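Local coordinates for chloramphenicol acetyltransferase (PDB 6PXA), which probably transfers the acetyl group of acetyl-CoA to the 3-hydroxyl of chloramphenicol, as a trimeric acyltransferase of the hexapeptide-repeat family, and is seen with taurocholic acid bound, at residues K21-E26 with E58-G63; S31-F36 with E44-Y49; A146-R151 with K156-Y161. All coordinates share one frame; numbering follows the deposited sequence.

Contact 1 of 3, residues K21-E26 with E58-G63; sequences KNPNIE and EVWESG
Trp60, in the last turn of helix 57-60, reaches across to Asn24 and Pro23, which sit in the turn just before strand 25-27. From CB the chain runs out with CG anti to the backbone N (chi1 171°), which carries the indole off the helix toward the turn. On the pyrrole side, Trp60 CD1 lies 4.4 Å from Pro23 CG, and the next atom, Trp60 NE1, comes to 3.8 Å from the same Pro23 CG; the proline meets the ring obliquely. Further out, Trp60 CE2 is 3.6 Å from Asn24 ND2. At the benzo end, Trp60 CZ2 approaches Asn24 ND2 to 3.4 Å and Trp60 CH2 lies 3.5 Å from that same nitrogen. ND2 thus sits over one face of the indole, displaced toward its rim, and the amide plane stands 81° from the ring plane. Asn24 is held at its amide nitrogen and at its backbone: ND2 is hydrogen-bonded to Leu51 O, while Asn24 N donates to Asn22 OD1 (2.8 Å) in an Asx turn, reaching it from above the carbonyl plane. A type I turn from Asn22 to Ile25, closed by the bond from Ile25 N to Asn22 O, shapes the same corner. No hydrogen bond crosses between 21-26 and 58-63. The helix end therefore rests on the first coil through van der Waals contact of an indole with a proline CG and an upright amide, whose polar nitrogen finds its hydrogen-bond acceptor in Leu51.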
loop_
_atom_site.group_PDB
_atom_site.type_symbol
_atom_site.label_atom_id
_atom_site.label_comp_id
_atom_site.label_asym_id
_atom_site.label_seq_id
_atom_site.Cartn_x
_atom_site.Cartn_y
_atom_site.Cartn_z
ATOM N N LYS B 21 -5.644 -24.543 6.409
ATOM C CA LYS B 21 -5.779 -25.382 7.586
ATOM C C LYS B 21 -6.443 -24.700 8.771
ATOM O O LYS B 21 -6.934 -25.401 9.665
ATOM C CB LYS B 21 -4.401 -25.906 8.023
ATOM C CG LYS B 21 -3.708 -26.755 6.958
ATOM C CD LYS B 21 -2.881 -27.848 7.619
ATOM C CE LYS B 21 -2.367 -28.872 6.624
ATOM N NZ LYS B 21 -1.885 -30.107 7.326
ATOM N N ASN B 22 -6.500 -23.382 8.798
ATOM C CA ASN B 22 -7.103 -22.685 9.917
ATOM C C ASN B 22 -8.577 -23.054 10.011
ATOM O O ASN B 22 -9.328 -22.815 9.055
ATOM C CB ASN B 22 -6.943 -21.177 9.748
ATOM C CG ASN B 22 -7.281 -20.402 11.005
ATOM O OD1 ASN B 22 -8.130 -20.818 11.796
ATOM N ND2 ASN B 22 -6.620 -19.262 11.193
ATOM N N PRO B 23 -9.038 -23.602 11.139
ATOM C CA PRO B 23 -10.467 -23.927 11.258
ATOM C C PRO B 23 -11.360 -22.710 11.109
ATOM O O PRO B 23 -12.574 -22.860 10.903
ATOM C CB PRO B 23 -10.578 -24.548 12.665
ATOM C CG PRO B 23 -9.375 -24.080 13.408
ATOM C CD PRO B 23 -8.286 -23.917 12.369
ATOM N N ASN B 24 -10.800 -21.510 11.184
ATOM C CA ASN B 24 -11.603 -20.309 11.103
ATOM C C ASN B 24 -11.650 -19.746 9.694
ATOM O O ASN B 24 -12.256 -18.686 9.482
ATOM C CB ASN B 24 -11.094 -19.277 12.108
ATOM C CG ASN B 24 -11.443 -19.640 13.527
ATOM O OD1 ASN B 24 -12.573 -20.049 13.811
ATOM N ND2 ASN B 24 -10.465 -19.548 14.429
ATOM N N ILE B 25 -11.093 -20.465 8.719
ATOM C CA ILE B 25 -11.193 -20.097 7.310
ATOM C C ILE B 25 -11.963 -21.180 6.572
ATOM O O ILE B 25 -11.776 -22.375 6.823
ATOM C CB ILE B 25 -9.823 -19.883 6.641
ATOM C CG1 ILE B 25 -8.985 -18.896 7.420
ATOM C CG2 ILE B 25 -10.028 -19.299 5.254
ATOM C CD1 ILE B 25 -7.565 -18.673 6.824
ATOM N N GLU B 26 -12.854 -20.753 5.684
ATOM C CA GLU B 26 -13.573 -21.640 4.783
ATOM C C GLU B 26 -13.353 -21.120 3.363
ATOM O O GLU B 26 -13.643 -19.954 3.086
ATOM C CB GLU B 26 -15.060 -21.677 5.147
ATOM C CG GLU B 26 -15.967 -22.064 4.016
ATOM C CD GLU B 26 -17.432 -21.900 4.383
ATOM O OE1 GLU B 26 -17.738 -21.873 5.596
ATOM O OE2 GLU B 26 -18.268 -21.792 3.459
ATOM N N GLU B 58 -1.378 -22.874 19.137
ATOM C CA GLU B 58 -1.353 -23.426 20.484
ATOM C C GLU B 58 -2.277 -22.654 21.418
ATOM O O GLU B 58 -2.975 -23.251 22.249
ATOM C CB GLU B 58 0.075 -23.431 21.019
ATOM C CG GLU B 58 0.780 -24.773 20.881
ATOM C CD GLU B 58 1.880 -24.968 21.918
ATOM O OE1 GLU B 58 1.936 -24.175 22.885
ATOM O OE2 GLU B 58 2.683 -25.917 21.772
ATOM N N VAL B 59 -2.311 -21.328 21.287
ATOM C CA VAL B 59 -3.194 -20.531 22.133
ATOM C C VAL B 59 -4.656 -20.810 21.794
ATOM O O VAL B 59 -5.491 -20.989 22.690
ATOM C CB VAL B 59 -2.847 -19.036 22.004
ATOM C CG1 VAL B 59 -3.478 -18.258 23.136
ATOM C CG2 VAL B 59 -1.336 -18.842 22.000
ATOM N N TRP B 60 -4.981 -20.887 20.495
ATOM C CA TRP B 60 -6.357 -21.154 20.073
ATOM C C TRP B 60 -6.873 -22.512 20.578
ATOM O O TRP B 60 -8.017 -22.610 21.033
ATOM C CB TRP B 60 -6.454 -21.071 18.546
ATOM C CG TRP B 60 -7.774 -21.538 17.988
ATOM C CD1 TRP B 60 -8.031 -22.737 17.385
ATOM C CD2 TRP B 60 -9.017 -20.815 17.983
ATOM N NE1 TRP B 60 -9.352 -22.809 17.004
ATOM C CE2 TRP B 60 -9.983 -21.648 17.369
ATOM C CE3 TRP B 60 -9.411 -19.558 18.455
ATOM C CZ2 TRP B 60 -11.316 -21.259 17.205
ATOM C CZ3 TRP B 60 -10.743 -19.168 18.288
ATOM C CH2 TRP B 60 -11.676 -20.022 17.670
ATOM N N GLU B 61 -6.054 -23.565 20.500
ATOM C CA GLU B 61 -6.514 -24.899 20.876
ATOM C C GLU B 61 -6.676 -25.072 22.380
ATOM O O GLU B 61 -7.126 -26.143 22.812
ATOM C CB GLU B 61 -5.561 -25.968 20.332
ATOM C CG GLU B 61 -5.678 -26.192 18.818
ATOM C CD GLU B 61 -6.938 -26.959 18.432
ATOM O OE1 GLU B 61 -6.888 -28.206 18.366
ATOM O OE2 GLU B 61 -7.982 -26.313 18.200
ATOM N N SER B 62 -6.320 -24.062 23.183
ATOM C CA SER B 62 -6.593 -24.114 24.619
ATOM C C SER B 62 -8.074 -23.908 24.915
ATOM O O SER B 62 -8.529 -24.294 25.997
ATOM C CB SER B 62 -5.757 -23.072 25.378
ATOM O OG SER B 62 -6.209 -21.745 25.146
ATOM N N GLY B 63 -8.820 -23.315 23.975
ATOM C CA GLY B 63 -10.265 -23.206 24.073
ATOM C C GLY B 63 -10.778 -22.159 25.033
ATOM O O GLY B 63 -11.915 -22.265 25.505
#

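Contact 2 of 3, residues S31-F36 with E44-Y49; sequences SYYSGF and EQAVRY. With TCH (taurocholic acid), chain M.
Tyr33 meets Ala46 and Gln45 at the start of the left-handed parallel beta-helix, where strand 32-34 faces the end of helix 42-46, just before strand 47-48. The phenol extends with CG anti to the backbone N (chi1 175°) and presents its far end obliquely to the methyl, Tyr33 CZ lying 4.4 Å from Ala46 CB. Beyond it, Tyr33 OH passes 4.2 Å from Gln45 CG; its hydrogen bond is with Gly82 N, which fixes the tip. One ring face is covered by its own chain, Gly35 CA standing 3.4 Å above the plane of Tyr33, and Phe42 meets the ring at a steep angle.

Tyr32 and Ser34 point to the other side of the strand and line the taurocholate pocket. The bile-acid side chain lies over a face of Tyr32, with ligand C22 only 3.2 Å from Tyr32 CE2, a tight approach. Ser34 adds its CB, 3.9 Å from the ligand methyl C21. Ser104 N of a neighbouring subunit is also hydrogen-bonded to the ligand.

On the far flank Arg48 NH1 forms a salt bridge with Glu133 of another subunit, and Arg48 NE donates almost straight (173°) to Gln45 O at 3.0 Å, in the guanidinium plane.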
loop_
_atom_site.group_PDB
_atom_site.type_symbol
_atom_site.label_atom_id
_atom_site.label_comp_id
_atom_site.label_asym_id
_atom_site.label_seq_id
_atom_site.Cartn_x
_atom_site.Cartn_y
_atom_site.Cartn_z
ATOM N N SER B 31 -10.860 -21.737 -6.002
ATOM C CA SER B 31 -10.272 -20.467 -5.589
ATOM C C SER B 31 -8.787 -20.631 -5.283
ATOM O O SER B 31 -8.368 -21.613 -4.655
ATOM C CB SER B 31 -11.020 -19.936 -4.369
ATOM O OG SER B 31 -12.379 -19.817 -4.701
ATOM N N TYR B 32 -7.986 -19.658 -5.743
ATOM C CA TYR B 32 -6.536 -19.749 -5.680
ATOM C C TYR B 32 -5.934 -18.419 -5.246
ATOM O O TYR B 32 -6.513 -17.348 -5.444
ATOM C CB TYR B 32 -5.929 -20.129 -7.050
ATOM C CG TYR B 32 -6.009 -19.016 -8.094
ATOM C CD1 TYR B 32 -7.106 -18.908 -8.948
ATOM C CD2 TYR B 32 -4.992 -18.072 -8.223
ATOM C CE1 TYR B 32 -7.189 -17.898 -9.885
ATOM C CE2 TYR B 32 -5.073 -17.049 -9.159
ATOM C CZ TYR B 32 -6.162 -16.976 -9.994
ATOM O OH TYR B 32 -6.258 -15.976 -10.940
ATOM N N TYR B 33 -4.716 -18.500 -4.715
ATOM C CA TYR B 33 -3.901 -17.334 -4.389
ATOM C C TYR B 33 -2.634 -17.392 -5.232
ATOM O O TYR B 33 -1.904 -18.389 -5.191
ATOM C CB TYR B 33 -3.563 -17.316 -2.891
ATOM C CG TYR B 33 -2.608 -16.221 -2.425
ATOM C CD1 TYR B 33 -2.888 -14.883 -2.658
ATOM C CD2 TYR B 33 -1.442 -16.530 -1.724
ATOM C CE1 TYR B 33 -2.022 -13.863 -2.218
ATOM C CE2 TYR B 33 -0.565 -15.506 -1.286
ATOM C CZ TYR B 33 -0.876 -14.175 -1.547
ATOM O OH TYR B 33 -0.046 -13.131 -1.139
ATOM N N SER B 34 -2.361 -16.323 -5.973
ATOM C CA SER B 34 -1.140 -16.203 -6.780
ATOM C C SER B 34 -0.239 -15.190 -6.078
ATOM O O SER B 34 -0.288 -13.992 -6.371
ATOM C CB SER B 34 -1.455 -15.776 -8.210
ATOM O OG SER B 34 -2.308 -14.639 -8.218
ATOM N N GLY B 35 0.622 -15.692 -5.185
ATOM C CA GLY B 35 1.233 -14.824 -4.200
ATOM C C GLY B 35 2.725 -14.641 -4.363
ATOM O O GLY B 35 3.388 -14.236 -3.407
ATOM N N PHE B 36 3.253 -14.903 -5.572
ATOM C CA PHE B 36 4.697 -14.871 -5.790
ATOM C C PHE B 36 5.340 -13.588 -5.272
ATOM O O PHE B 36 6.398 -13.630 -4.637
ATOM C CB PHE B 36 5.019 -15.035 -7.281
ATOM C CG PHE B 36 6.484 -14.856 -7.609
ATOM C CD1 PHE B 36 7.394 -15.882 -7.378
ATOM C CD2 PHE B 36 6.959 -13.659 -8.144
ATOM C CE1 PHE B 36 8.765 -15.717 -7.687
ATOM C CE2 PHE B 36 8.318 -13.495 -8.439
ATOM C CZ PHE B 36 9.218 -14.532 -8.201
ATOM N N GLU B 44 -0.235 -17.269 5.841
ATOM C CA GLU B 44 0.721 -16.552 6.670
ATOM C C GLU B 44 0.891 -15.095 6.279
ATOM O O GLU B 44 1.440 -14.334 7.071
ATOM C CB GLU B 44 2.074 -17.262 6.680
ATOM C CG GLU B 44 2.732 -17.400 5.368
ATOM C CD GLU B 44 3.821 -18.452 5.388
ATOM O OE1 GLU B 44 4.597 -18.526 4.415
ATOM O OE2 GLU B 44 3.898 -19.209 6.377
ATOM N N GLN B 45 0.365 -14.670 5.132
ATOM C CA GLN B 45 0.637 -13.346 4.562
ATOM C C GLN B 45 -0.632 -12.582 4.203
ATOM O O GLN B 45 -0.725 -11.382 4.455
ATOM C CB GLN B 45 1.520 -13.542 3.302
ATOM C CG GLN B 45 1.874 -12.276 2.538
ATOM C CD GLN B 45 2.840 -11.404 3.300
ATOM O OE1 GLN B 45 3.618 -11.894 4.111
ATOM N NE2 GLN B 45 2.793 -10.103 3.047
ATOM N N ALA B 46 -1.618 -13.255 3.627
ATOM C CA ALA B 46 -2.843 -12.621 3.163
ATOM C C ALA B 46 -3.915 -12.528 4.240
ATOM O O ALA B 46 -4.682 -11.557 4.268
ATOM C CB ALA B 46 -3.399 -13.402 1.963
ATOM N N VAL B 47 -4.041 -13.539 5.088
ATOM C CA VAL B 47 -5.080 -13.564 6.113
ATOM C C VAL B 47 -4.437 -13.168 7.425
ATOM O O VAL B 47 -3.547 -13.866 7.924
ATOM C CB VAL B 47 -5.746 -14.943 6.208
ATOM C CG1 VAL B 47 -6.883 -14.903 7.233
ATOM C CG2 VAL B 47 -6.268 -15.348 4.847
ATOM N N ARG B 48 -4.852 -12.036 7.977
ATOM C CA ARG B 48 -4.105 -11.449 9.081
ATOM C C ARG B 48 -4.970 -11.314 10.320
ATOM O O ARG B 48 -6.137 -10.908 10.241
ATOM C CB ARG B 48 -3.515 -10.072 8.703
ATOM C CG ARG B 48 -2.691 -10.121 7.444
ATOM C CD ARG B 48 -1.930 -8.822 7.213
ATOM N NE ARG B 48 -1.055 -8.906 6.048
ATOM C CZ ARG B 48 -0.321 -7.889 5.608
ATOM N NH1 ARG B 48 -0.360 -6.733 6.260
ATOM N NH2 ARG B 48 0.456 -8.041 4.542
ATOM N N TYR B 49 -4.358 -11.651 11.458
ATOM C CA TYR B 49 -4.923 -11.503 12.796
ATOM C C TYR B 49 -6.067 -12.470 13.038
ATOM O O TYR B 49 -6.950 -12.184 13.842
ATOM C CB TYR B 49 -5.383 -10.065 13.072
ATOM C CG TYR B 49 -4.319 -9.034 12.739
ATOM C CD1 TYR B 49 -3.225 -8.846 13.576
ATOM C CD2 TYR B 49 -4.412 -8.253 11.579
ATOM C CE1 TYR B 49 -2.247 -7.895 13.296
ATOM C CE2 TYR B 49 -3.417 -7.275 11.291
ATOM C CZ TYR B 49 -2.342 -7.120 12.135
ATOM O OH TYR B 49 -1.357 -6.170 11.844
HETATM C C1 TCH M . 1.412 -15.098 -18.384
HETATM C C2 TCH M . 1.711 -16.497 -19.036
HETATM C C3 TCH M . 0.832 -16.713 -20.301
HETATM O O3 TCH M . 1.018 -17.994 -20.765
HETATM C C4 TCH M . -0.705 -16.473 -20.038
HETATM C C5 TCH M . -1.002 -15.133 -19.320
HETATM C C6 TCH M . -2.516 -14.982 -19.000
HETATM C C7 TCH M . -2.991 -15.832 -17.749
HETATM O O7 TCH M . -3.028 -17.175 -18.095
HETATM C C8 TCH M . -2.063 -15.624 -16.529
HETATM C C9 TCH M . -0.555 -15.888 -16.936
HETATM C C10 TCH M . -0.093 -14.933 -18.058
HETATM C C11 TCH M . 0.325 -15.810 -15.672
HETATM C C12 TCH M . -0.115 -16.615 -14.558
HETATM O O12 TCH M . 0.077 -17.986 -14.790
HETATM C C13 TCH M . -1.717 -16.450 -14.260
HETATM C C14 TCH M . -2.428 -16.644 -15.397
HETATM C C15 TCH M . -3.950 -16.423 -14.932
HETATM C C16 TCH M . -3.984 -17.060 -13.629
HETATM C C17 TCH M . -2.538 -17.483 -13.310
HETATM C C18 TCH M . -1.926 -15.033 -13.703
HETATM C C19 TCH M . -0.282 -13.480 -17.595
HETATM O O1S TCH M . -6.574 -25.322 -12.281
HETATM C C20 TCH M . -2.301 -17.425 -11.874
HETATM C C21 TCH M . -0.865 -17.818 -11.426
HETATM C C22 TCH M . -3.214 -18.545 -11.316
HETATM C C23 TCH M . -2.725 -19.939 -11.686
HETATM C C24 TCH M . -3.689 -20.986 -11.146
HETATM N N24 TCH M . -4.887 -21.292 -11.885
HETATM O O24 TCH M . -3.465 -21.529 -10.129
HETATM C C25 TCH M . -5.816 -22.295 -11.396
HETATM C C26 TCH M . -6.857 -22.484 -12.485
HETATM S S26 TCH M . -7.673 -24.091 -12.287
HETATM O O2S TCH M . -8.404 -24.035 -10.809
HETATM O O3S TCH M . -8.741 -24.229 -13.538
#

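Contact 3 of 3, residues A146-R151 with K156-Y161; sequences AIIGAR and KNVAPY
Tyr161 meets Ala146 through its backbone, the two N atoms 3.7 Å apart, while its phenol, the flat group nearest the join, packs among Ile180, Leu183 and Leu184 of helix 177-186 and against Trp189. The fold is the left-handed parallel beta-helix of hexapeptide acyltransferases, and the two segments belong to adjoining levels of it. The other flat group, the guanidinium of Arg151, lies far from the join, at the trimer interface, where it is held by Glu133 of its own chain and Glu133 O of a neighbouring subunit.

Ile147, in strand 147-148, bonds through its backbone to Ser162 and Val164, and on its other side Ala146 pairs with Trp129. Where the levels meet, the CA atoms of Ala146 and Tyr161 come to 4.1 Å. The loop ahead of strand 162-165 sends Val158 inward.

Val158 divides its two methyls between two partners. Its CG1, anti to the backbone N (chi1 174°), reaches the methyl of Ala146, while CG2 goes to Ile148, the two side chains crossing at a slant. Ile142 of strand 141-142 touches both Val158 and Ile148. Ile142 and Ile148, six residues apart and each followed by a glycine, are consistent with leading aliphatic positions of successive hexapeptides; Val158 comes from the loop to join them inside the beta-helix. Hydrogen bonds between 146-151 and 156-161 are absent; the join is apolar, and all of Ala146, Ile148 and Val158 are buried. The closest side-chain pair is Ala146 CB with Val158 CG1 at 3.7 Å. The second methyl is a little looser, Val158 CG2 lying 4.1 Å from Ile148 CD1.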
loop_
_atom_site.group_PDB
_atom_site.type_symbol
_atom_site.label_atom_id
_atom_site.label_comp_id
_atom_site.label_asym_id
_atom_site.label_seq_id
_atom_site.Cartn_x
_atom_site.Cartn_y
_atom_site.Cartn_z
ATOM N N ALA B 146 -18.014 -9.764 -8.069
ATOM C CA ALA B 146 -17.371 -8.461 -7.935
ATOM C C ALA B 146 -15.909 -8.486 -8.391
ATOM O O ALA B 146 -15.255 -9.532 -8.464
ATOM C CB ALA B 146 -17.427 -7.966 -6.489
ATOM N N ILE B 147 -15.389 -7.296 -8.694
ATOM C CA ILE B 147 -13.972 -7.105 -8.975
ATOM C C ILE B 147 -13.475 -6.037 -8.025
ATOM O O ILE B 147 -14.069 -4.956 -7.947
ATOM C CB ILE B 147 -13.705 -6.691 -10.437
ATOM C CG1 ILE B 147 -14.111 -7.818 -11.388
ATOM C CG2 ILE B 147 -12.250 -6.371 -10.651
ATOM C CD1 ILE B 147 -14.196 -7.377 -12.812
ATOM N N ILE B 148 -12.440 -6.364 -7.264
ATOM C CA ILE B 148 -11.795 -5.432 -6.358
ATOM C C ILE B 148 -10.494 -4.989 -7.031
ATOM O O ILE B 148 -9.645 -5.821 -7.387
ATOM C CB ILE B 148 -11.521 -6.054 -4.979
ATOM C CG1 ILE B 148 -12.801 -6.589 -4.329
ATOM C CG2 ILE B 148 -10.839 -5.024 -4.049
ATOM C CD1 ILE B 148 -13.974 -5.585 -4.317
ATOM N N GLY B 149 -10.344 -3.689 -7.224
ATOM C CA GLY B 149 -9.158 -3.188 -7.908
ATOM C C GLY B 149 -7.896 -3.384 -7.093
ATOM O O GLY B 149 -7.924 -3.488 -5.859
ATOM N N ALA B 150 -6.761 -3.422 -7.804
ATOM C CA ALA B 150 -5.470 -3.407 -7.134
ATOM C C ALA B 150 -5.431 -2.223 -6.176
ATOM O O ALA B 150 -5.925 -1.138 -6.498
ATOM C CB ALA B 150 -4.334 -3.310 -8.164
ATOM N N ARG B 151 -4.937 -2.466 -4.958
ATOM C CA ARG B 151 -4.722 -1.446 -3.924
ATOM C C ARG B 151 -6.018 -0.880 -3.347
ATOM O O ARG B 151 -5.964 0.035 -2.516
ATOM C CB ARG B 151 -3.852 -0.271 -4.440
ATOM C CG ARG B 151 -2.335 -0.521 -4.486
ATOM C CD ARG B 151 -1.714 -0.643 -3.087
ATOM N NE ARG B 151 -0.296 -0.995 -3.176
ATOM C CZ ARG B 151 0.676 -0.135 -3.515
ATOM N NH1 ARG B 151 0.400 1.141 -3.763
ATOM N NH2 ARG B 151 1.942 -0.537 -3.574
ATOM N N LYS B 156 -16.722 -1.264 3.090
ATOM C CA LYS B 156 -18.164 -1.397 2.992
ATOM C C LYS B 156 -18.468 -2.649 2.188
ATOM O O LYS B 156 -17.606 -3.143 1.454
ATOM C CB LYS B 156 -18.765 -0.168 2.309
ATOM C CG LYS B 156 -18.277 1.144 2.890
ATOM C CD LYS B 156 -19.043 2.313 2.288
ATOM C CE LYS B 156 -18.721 3.616 3.018
ATOM N NZ LYS B 156 -19.543 4.742 2.488
ATOM N N ASN B 157 -19.698 -3.151 2.314
ATOM C CA ASN B 157 -20.146 -4.252 1.463
ATOM C C ASN B 157 -20.107 -3.867 -0.016
ATOM O O ASN B 157 -20.379 -2.725 -0.395
ATOM C CB ASN B 157 -21.573 -4.689 1.838
ATOM C CG ASN B 157 -21.627 -5.361 3.180
ATOM O OD1 ASN B 157 -20.618 -5.902 3.648
ATOM N ND2 ASN B 157 -22.793 -5.332 3.819
ATOM N N VAL B 158 -19.800 -4.853 -0.858
ATOM C CA VAL B 158 -19.680 -4.675 -2.305
ATOM C C VAL B 158 -20.803 -5.459 -2.974
ATOM O O VAL B 158 -20.918 -6.678 -2.783
ATOM C CB VAL B 158 -18.296 -5.121 -2.806
ATOM C CG1 VAL B 158 -18.211 -5.091 -4.333
ATOM C CG2 VAL B 158 -17.219 -4.230 -2.197
ATOM N N ALA B 159 -21.651 -4.752 -3.734
ATOM C CA ALA B 159 -22.768 -5.382 -4.412
ATOM C C ALA B 159 -22.266 -6.359 -5.474
ATOM O O ALA B 159 -21.197 -6.162 -6.043
ATOM C CB ALA B 159 -23.668 -4.335 -5.071
ATOM N N PRO B 160 -23.039 -7.415 -5.762
ATOM C CA PRO B 160 -22.632 -8.386 -6.786
ATOM C C PRO B 160 -22.328 -7.726 -8.121
ATOM O O PRO B 160 -23.071 -6.861 -8.596
ATOM C CB PRO B 160 -23.850 -9.311 -6.899
ATOM C CG PRO B 160 -24.595 -9.134 -5.641
ATOM C CD PRO B 160 -24.329 -7.752 -5.151
ATOM N N TYR B 161 -21.240 -8.186 -8.742
ATOM C CA TYR B 161 -20.809 -7.757 -10.076
ATOM C C TYR B 161 -20.445 -6.278 -10.125
ATOM O O TYR B 161 -20.414 -5.678 -11.214
ATOM C CB TYR B 161 -21.865 -8.103 -11.125
ATOM C CG TYR B 161 -21.944 -9.592 -11.328
ATOM C CD1 TYR B 161 -21.060 -10.245 -12.177
ATOM C CD2 TYR B 161 -22.867 -10.352 -10.626
ATOM C CE1 TYR B 161 -21.113 -11.614 -12.346
ATOM C CE2 TYR B 161 -22.930 -11.715 -10.777
ATOM C CZ TYR B 161 -22.050 -12.338 -11.630
ATOM O OH TYR B 161 -22.133 -13.692 -11.755
#

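Overall arrangement
Contacts 1 and 2 form one neighbourhood at the start of the beta-helix: contact 2 is nested within the chain loop closed by contact 1, their centres are about 17 Å apart, and Ile25 CD1 packs on Val47 CG1 at 3.9 Å. Contact 3 follows later in the chain. Its centre is about 17 Å from that of contact 2, with which it shares the sheet containing strands 32-34 and 147-148, and about 28 Å from that of contact 1, across the chain's centre. Tyr32 and Ser34, in segment 31-36 of contact 2, touch one taurocholate; the Trp60 side chain stays about 9 Å from a different taurocholate molecule. Contacts 2 and 3 both touch the same neighbouring subunit.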